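PDB 1UTY: Non-structural protein 2, which binds single-stranded RNA through its N-terminal domain, the part of this bluetongue virus phosphoprotein seen here as a two-fold symmetric pair. Local coordinates for the interface of chains A and B. Residues are numbered along the deposited sequence; one frame, centred on the assembly and turned at random. Chains: chain A/B, Non-structural protein 2.

Contact 1 and contact 2 lie about 46 Å apart, measured between the centres of their C-alpha atoms, at opposite ends of the pair. Both are made by C-terminal arms that reach across to the other chain. Contact 1 takes residues 144-147 of chain B and contact 2 takes residues from within 148-157 of chain A, consecutive stretches of the same arm in the two copies. Strands 102-110 and 113-123 receive the arm in both, with A:Arg107 in contact 1, only marginally, and B:Arg107 in contact 2. By two-fold symmetry the subunits exchange arms, an arrangement likely to support assembly of the RNA-binding domain.

Contact 1: the interface of chains A and B. Residues chain A 15, 33-34, 49-51, 57, 104, 107-108, 121; chain B 144-147.
The phenol OH of A:Tyr34 gives a short hydrogen bond to the main-chain O of B:Pro145, 2.6 Å away. It arrives in the carbonyl plane, on a lone pair, with an angle of 133° at the oxygen, and that oxygen lies at the ring's edge, in its plane. The bond pins the arm of chain B by its backbone. On one side of it, B:Leu144, with CG anti to its carbonyl carbon (chi1 -60°), pushes its forked tip into an apolar pocket. Branch CD1 meets the methyl CE of A:Met104, brought there by a bend at chi3 (-59°), at 3.5 Å and CD1 of the A:Tyr121 ring at 3.7 Å, while CD2 turns to CD2 of A:Leu15, 3.8 Å off. The next residue along, B:Pro145, slides its ring past A:Pro33 in the opposite direction, CB against CB at 3.7 Å. Beyond the glycine, CG2 of B:Val147 crosses CG of A:Pro51 at about a right angle, 3.6 Å apart.

Behind this shell, the amide ND2 of A:Asn50 bonds to O of A:Pro51 at 2.9 Å, which should steady the loop under the valine. B:Gly146 takes a positive phi as the arm turns. The receiving surface combines strands 10-15, 34-39, 56-59, 102-110 and 113-123 with A:Pro33 and the loop at 49-51; the chain B segment is loop throughout.

Contact 2: the interface of chains A and B. Residues chain A 148-150, 152-154, 157; chain B 105-107, 116-118.
The arm of chain A lies along the edge of strand 102-110 of chain B and extends its sheet. A:Met148 and B:Arg107 form an antiparallel bridge, with A:Arg149 opposite B:Thr106. The N-H of A:Met148 reaches O of B:Arg107 at 3.0 Å, in the carbonyl plane. In return, N of B:Arg107 gives a nearly straight bond (169° at H) to O of A:Met148, 2.9 Å away, coming from above that carbonyl's plane. The two side chains come near each other at their CB atoms and then diverge, the arginine bending at chi3 towards B:Asp116.

On the neighbouring strand 113-123, B:Asp116 is the side chain that others gather around. Its CG stands anti to the carbonyl carbon (chi1 -79°), and its carboxylate meets the guanidinium of B:Arg107 at the edge, in plane, in a long salt bridge of 3.7 Å from OD2 to NH1. That neighbour would probably favour the charged carboxylate. A:Ser150 points its hydroxyl OG, anti to its own backbone N, towards OD1 of the aspartate in a weak hydrogen bond. The same OG accepts the N-H of A:Tyr152 at 3.2 Å and lies in the plane of that tyrosine's ring, at its edge. The A:Tyr152 ring crosses B:Asp116 at about a right angle, its plane 87° from the carboxylate, with CE2 loosely near OD2.

A:Leu157, CG anti to its backbone N, crosses the aspartate obliquely. Its CD1 packs on CB of B:Asp116 at 3.7 Å, while CD2 lies against CA of B:Ala105, 3.8 Å away, and the backbone of B:Ala117. The methyl CB of B:Ala105 points at the arm's backbone, 3.5 Å from O of A:Tyr152, with O of A:Asp153 also close. The hydroxyl OG1 of B:Thr106 bonds to O of B:Ala117 at 2.8 Å and ties neighbouring strands together. The arm runs from strand 148-149 through a loop into helix 154-157, whose leucine rests over strands 102-110 and 113-123 of the partner.

Contact 1: the interface of chains A and B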
loop_
_atom_site.group_PDB
_atom_site.type_symbol
_atom_site.label_atom_id
_atom_site.label_comp_id
_atom_site.label_asym_id
_atom_site.label_seq_id
_atom_site.Cartn_x
_atom_site.Cartn_y
_atom_site.Cartn_z
ATOM N N LEU A 15 14.892 9.673 3.970
ATOM C CA LEU A 15 15.181 10.348 5.215
ATOM C C LEU A 15 15.194 9.251 6.270
ATOM O O LEU A 15 14.145 8.670 6.597
ATOM C CB LEU A 15 14.111 11.400 5.519
ATOM C CG LEU A 15 14.177 12.084 6.899
ATOM C CD1 LEU A 15 15.490 12.859 7.092
ATOM C CD2 LEU A 15 12.959 13.006 7.141
ATOM N N PRO A 33 21.137 15.299 5.105
ATOM C CA PRO A 33 19.876 14.748 5.628
ATOM C C PRO A 33 19.326 13.587 4.783
ATOM O O PRO A 33 18.870 12.601 5.357
ATOM C CB PRO A 33 18.916 15.950 5.648
ATOM C CG PRO A 33 19.575 17.052 4.853
ATOM C CD PRO A 33 20.993 16.668 4.574
ATOM N N TYR A 34 19.404 13.667 3.457
ATOM C CA TYR A 34 18.813 12.613 2.614
ATOM C C TYR A 34 19.821 11.728 1.916
ATOM O O TYR A 34 20.965 12.141 1.660
ATOM C CB TYR A 34 17.883 13.203 1.551
ATOM C CG TYR A 34 16.852 14.126 2.126
ATOM C CD1 TYR A 34 15.644 13.633 2.631
ATOM C CD2 TYR A 34 17.083 15.504 2.179
ATOM C CE1 TYR A 34 14.682 14.506 3.185
ATOM C CE2 TYR A 34 16.137 16.373 2.733
ATOM C CZ TYR A 34 14.941 15.873 3.224
ATOM O OH TYR A 34 14.024 16.747 3.767
ATOM N N LYS A 49 21.173 17.435 0.159
ATOM C CA LYS A 49 20.639 18.354 1.152
ATOM C C LYS A 49 19.117 18.399 1.100
ATOM O O LYS A 49 18.454 18.630 2.127
ATOM C CB LYS A 49 21.241 19.772 0.998
ATOM C CG LYS A 49 21.190 20.390 -0.419
ATOM C CD LYS A 49 21.878 21.774 -0.489
ATOM C CE LYS A 49 23.274 21.704 -1.104
ATOM N NZ LYS A 49 24.051 23.018 -1.062
ATOM N N ASN A 50 18.552 18.193 -0.086
ATOM C CA ASN A 50 17.117 18.399 -0.251
ATOM C C ASN A 50 16.477 17.574 -1.375
ATOM O O ASN A 50 17.144 17.204 -2.341
ATOM C CB ASN A 50 16.791 19.907 -0.383
ATOM C CG ASN A 50 17.252 20.498 -1.700
ATOM O OD1 ASN A 50 18.366 21.006 -1.804
ATOM N ND2 ASN A 50 16.398 20.431 -2.713
ATOM N N PRO A 51 15.187 17.279 -1.241
ATOM C CA PRO A 51 14.446 16.619 -2.322
ATOM C C PRO A 51 14.213 17.565 -3.506
ATOM O O PRO A 51 14.127 18.772 -3.337
ATOM C CB PRO A 51 13.112 16.252 -1.666
ATOM C CG PRO A 51 12.960 17.204 -0.558
ATOM C CD PRO A 51 14.337 17.560 -0.070
ATOM N N VAL A 57 9.794 11.882 -0.782
ATOM C CA VAL A 57 10.519 11.801 0.470
ATOM C C VAL A 57 10.036 10.537 1.162
ATOM O O VAL A 57 8.861 10.394 1.495
ATOM C CB VAL A 57 10.312 13.039 1.373
ATOM C CG1 VAL A 57 10.903 12.814 2.752
ATOM C CG2 VAL A 57 10.917 14.277 0.733
ATOM N N MET A 104 2.828 17.418 -1.258
ATOM C CA MET A 104 3.100 18.616 -0.475
ATOM C C MET A 104 3.441 19.729 -1.422
ATOM O O MET A 104 4.242 19.540 -2.337
ATOM C CB MET A 104 4.299 18.412 0.459
ATOM C CG MET A 104 4.088 17.387 1.549
ATOM S SD MET A 104 5.433 17.372 2.731
ATOM C CE MET A 104 6.862 17.002 1.658
ATOM N N ARG A 107 8.602 24.776 -1.395
ATOM C CA ARG A 107 9.668 25.412 -2.153
ATOM C C ARG A 107 10.978 24.696 -1.857
ATOM O O ARG A 107 11.280 24.392 -0.701
ATOM C CB ARG A 107 9.798 26.878 -1.777
ATOM C CG ARG A 107 9.037 27.809 -2.678
ATOM C CD ARG A 107 8.967 29.211 -2.148
ATOM N NE ARG A 107 10.160 29.981 -2.488
ATOM C CZ ARG A 107 10.395 30.523 -3.682
ATOM N NH1 ARG A 107 9.526 30.361 -4.676
ATOM N NH2 ARG A 107 11.505 31.227 -3.887
ATOM N N VAL A 108 11.748 24.429 -2.911
ATOM C CA VAL A 108 13.009 23.699 -2.806
ATOM C C VAL A 108 14.062 24.187 -3.807
ATOM O O VAL A 108 13.731 24.754 -4.863
ATOM C CB VAL A 108 12.827 22.160 -2.998
ATOM C CG1 VAL A 108 12.165 21.520 -1.779
ATOM C CG2 VAL A 108 12.064 21.845 -4.282
ATOM N N TYR A 121 5.269 13.173 -0.041
ATOM C CA TYR A 121 5.686 12.720 1.285
ATOM C C TYR A 121 5.182 11.312 1.611
ATOM O O TYR A 121 3.981 11.028 1.510
ATOM C CB TYR A 121 5.255 13.698 2.386
ATOM C CG TYR A 121 5.783 13.290 3.746
ATOM C CD1 TYR A 121 7.157 13.335 4.031
ATOM C CD2 TYR A 121 4.930 12.804 4.724
ATOM C CE1 TYR A 121 7.650 12.930 5.267
ATOM C CE2 TYR A 121 5.413 12.399 5.964
ATOM C CZ TYR A 121 6.767 12.468 6.231
ATOM O OH TYR A 121 7.239 12.059 7.463
ATOM N N LEU B 144 10.739 19.218 7.172
ATOM C CA LEU B 144 11.719 18.450 6.435
ATOM C C LEU B 144 12.875 19.341 6.050
ATOM O O LEU B 144 12.670 20.448 5.543
ATOM C CB LEU B 144 11.080 17.789 5.204
ATOM C CG LEU B 144 9.920 16.820 5.459
ATOM C CD1 LEU B 144 9.242 16.438 4.163
ATOM C CD2 LEU B 144 10.393 15.578 6.195
ATOM N N PRO B 145 14.087 18.861 6.311
ATOM C CA PRO B 145 15.304 19.621 5.987
ATOM C C PRO B 145 15.310 20.028 4.515
ATOM O O PRO B 145 14.913 19.231 3.658
ATOM C CB PRO B 145 16.434 18.630 6.296
ATOM C CG PRO B 145 15.848 17.682 7.299
ATOM C CD PRO B 145 14.386 17.559 6.938
ATOM N N GLY B 146 15.691 21.270 4.238
ATOM C CA GLY B 146 15.700 21.787 2.882
ATOM C C GLY B 146 14.346 21.898 2.205
ATOM O O GLY B 146 14.284 22.164 1.012
ATOM N N VAL B 147 13.265 21.703 2.954
ATOM C CA VAL B 147 11.924 21.883 2.410
ATOM C C VAL B 147 11.265 23.130 3.009
ATOM O O VAL B 147 10.901 23.147 4.186
ATOM C CB VAL B 147 11.047 20.621 2.617
ATOM C CG1 VAL B 147 9.669 20.832 2.058
ATOM C CG2 VAL B 147 11.685 19.410 1.956
#

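Contact 2: the interface of chains A and B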
loop_
_atom_site.group_PDB
_atom_site.type_symbol
_atom_site.label_atom_id
_atom_site.label_comp_id
_atom_site.label_asym_id
_atom_site.label_seq_id
_atom_site.Cartn_x
_atom_site.Cartn_y
_atom_site.Cartn_z
ATOM N N MET A 148 -10.576 -24.134 2.630
ATOM C CA MET A 148 -9.860 -25.369 2.929
ATOM C C MET A 148 -8.442 -25.294 2.378
ATOM O O MET A 148 -8.145 -24.457 1.517
ATOM C CB MET A 148 -10.598 -26.573 2.339
ATOM C CG MET A 148 -11.400 -27.389 3.354
ATOM S SD MET A 148 -12.695 -26.447 4.211
ATOM C CE MET A 148 -13.960 -26.288 2.918
ATOM N N ARG A 149 -7.575 -26.162 2.891
ATOM C CA ARG A 149 -6.196 -26.263 2.416
ATOM C C ARG A 149 -6.099 -27.042 1.104
ATOM O O ARG A 149 -6.839 -27.999 0.884
ATOM C CB ARG A 149 -5.308 -26.922 3.476
ATOM C CG ARG A 149 -5.283 -26.205 4.821
ATOM C CD ARG A 149 -4.598 -24.854 4.807
ATOM N NE ARG A 149 -4.726 -24.182 6.097
ATOM C CZ ARG A 149 -5.288 -22.990 6.285
ATOM N NH1 ARG A 149 -5.789 -22.303 5.263
ATOM N NH2 ARG A 149 -5.344 -22.482 7.509
ATOM N N SER A 150 -5.185 -26.601 0.247
ATOM C CA SER A 150 -4.852 -27.250 -1.013
ATOM C C SER A 150 -3.634 -28.162 -0.825
ATOM O O SER A 150 -2.791 -27.913 0.052
ATOM C CB SER A 150 -4.497 -26.183 -2.053
ATOM O OG SER A 150 -4.468 -26.699 -3.372
ATOM N N TYR A 152 -1.671 -28.336 -3.386
ATOM C CA TYR A 152 -0.758 -27.619 -4.268
ATOM C C TYR A 152 -0.141 -26.380 -3.615
ATOM O O TYR A 152 -0.636 -25.875 -2.603
ATOM C CB TYR A 152 -1.450 -27.246 -5.588
ATOM C CG TYR A 152 -1.865 -28.447 -6.422
ATOM C CD1 TYR A 152 -0.959 -29.075 -7.288
ATOM C CD2 TYR A 152 -3.161 -28.959 -6.345
ATOM C CE1 TYR A 152 -1.342 -30.187 -8.056
ATOM C CE2 TYR A 152 -3.547 -30.061 -7.101
ATOM C CZ TYR A 152 -2.638 -30.672 -7.955
ATOM O OH TYR A 152 -3.043 -31.769 -8.699
ATOM N N ASP A 153 0.972 -25.936 -4.200
ATOM C CA ASP A 153 1.614 -24.661 -3.910
ATOM C C ASP A 153 0.825 -23.566 -4.592
ATOM O O ASP A 153 0.026 -23.855 -5.478
ATOM C CB ASP A 153 2.998 -24.649 -4.560
ATOM C CG ASP A 153 4.108 -24.469 -3.576
ATOM O OD1 ASP A 153 3.847 -23.968 -2.461
ATOM O OD2 ASP A 153 5.282 -24.796 -3.838
ATOM N N ILE A 154 1.070 -22.312 -4.216
ATOM C CA ILE A 154 0.639 -21.188 -5.046
ATOM C C ILE A 154 1.268 -21.340 -6.435
ATOM O O ILE A 154 0.552 -21.442 -7.432
ATOM C CB ILE A 154 1.001 -19.801 -4.402
ATOM N N LEU A 157 -0.072 -24.327 -8.294
ATOM C CA LEU A 157 -1.485 -24.195 -8.676
ATOM C C LEU A 157 -1.652 -23.434 -9.998
ATOM O O LEU A 157 -2.544 -23.746 -10.794
ATOM C CB LEU A 157 -2.306 -23.542 -7.554
ATOM C CG LEU A 157 -3.829 -23.366 -7.684
ATOM C CD1 LEU A 157 -4.563 -24.681 -7.986
ATOM C CD2 LEU A 157 -4.390 -22.708 -6.424
ATOM N N ALA B 105 -2.995 -20.752 -2.153
ATOM C CA ALA B 105 -3.608 -21.927 -2.741
ATOM C C ALA B 105 -4.638 -22.422 -1.742
ATOM O O ALA B 105 -4.320 -22.647 -0.574
ATOM C CB ALA B 105 -2.570 -23.003 -3.027
ATOM N N THR B 106 -5.879 -22.538 -2.203
ATOM C CA THR B 106 -6.982 -23.012 -1.376
ATOM C C THR B 106 -7.821 -24.060 -2.107
ATOM O O THR B 106 -7.670 -24.271 -3.313
ATOM C CB THR B 106 -7.916 -21.838 -1.008
ATOM O OG1 THR B 106 -8.554 -21.357 -2.194
ATOM C CG2 THR B 106 -7.140 -20.637 -0.500
ATOM N N ARG B 107 -8.717 -24.698 -1.360
ATOM C CA ARG B 107 -9.873 -25.362 -1.949
ATOM C C ARG B 107 -11.121 -24.626 -1.508
ATOM O O ARG B 107 -11.299 -24.334 -0.325
ATOM C CB ARG B 107 -9.936 -26.835 -1.568
ATOM C CG ARG B 107 -9.191 -27.709 -2.552
ATOM C CD ARG B 107 -9.000 -29.146 -2.110
ATOM N NE ARG B 107 -10.188 -29.980 -2.325
ATOM C CZ ARG B 107 -10.708 -30.295 -3.513
ATOM N NH1 ARG B 107 -10.176 -29.831 -4.640
ATOM N NH2 ARG B 107 -11.772 -31.086 -3.572
ATOM N N ASP B 116 -10.112 -26.169 -6.917
ATOM C CA ASP B 116 -8.806 -25.621 -6.576
ATOM C C ASP B 116 -8.747 -24.176 -7.039
ATOM O O ASP B 116 -9.051 -23.882 -8.199
ATOM C CB ASP B 116 -7.698 -26.442 -7.215
ATOM C CG ASP B 116 -7.410 -27.710 -6.449
ATOM O OD1 ASP B 116 -7.118 -27.623 -5.236
ATOM O OD2 ASP B 116 -7.462 -28.838 -6.971
ATOM N N ALA B 117 -8.379 -23.277 -6.126
ATOM C CA ALA B 117 -8.477 -21.850 -6.403
ATOM C C ALA B 117 -7.436 -21.008 -5.680
ATOM O O ALA B 117 -7.051 -21.311 -4.540
ATOM C CB ALA B 117 -9.873 -21.343 -6.070
ATOM N N GLU B 118 -7.000 -19.953 -6.366
ATOM C CA GLU B 118 -6.167 -18.917 -5.785
ATOM C C GLU B 118 -7.049 -17.868 -5.134
ATOM O O GLU B 118 -8.053 -17.428 -5.705
ATOM C CB GLU B 118 -5.271 -18.264 -6.840
ATOM C CG GLU B 118 -4.242 -17.297 -6.262
ATOM C CD GLU B 118 -3.578 -16.409 -7.302
ATOM O OE1 GLU B 118 -3.261 -16.893 -8.412
ATOM O OE2 GLU B 118 -3.366 -15.211 -7.001
#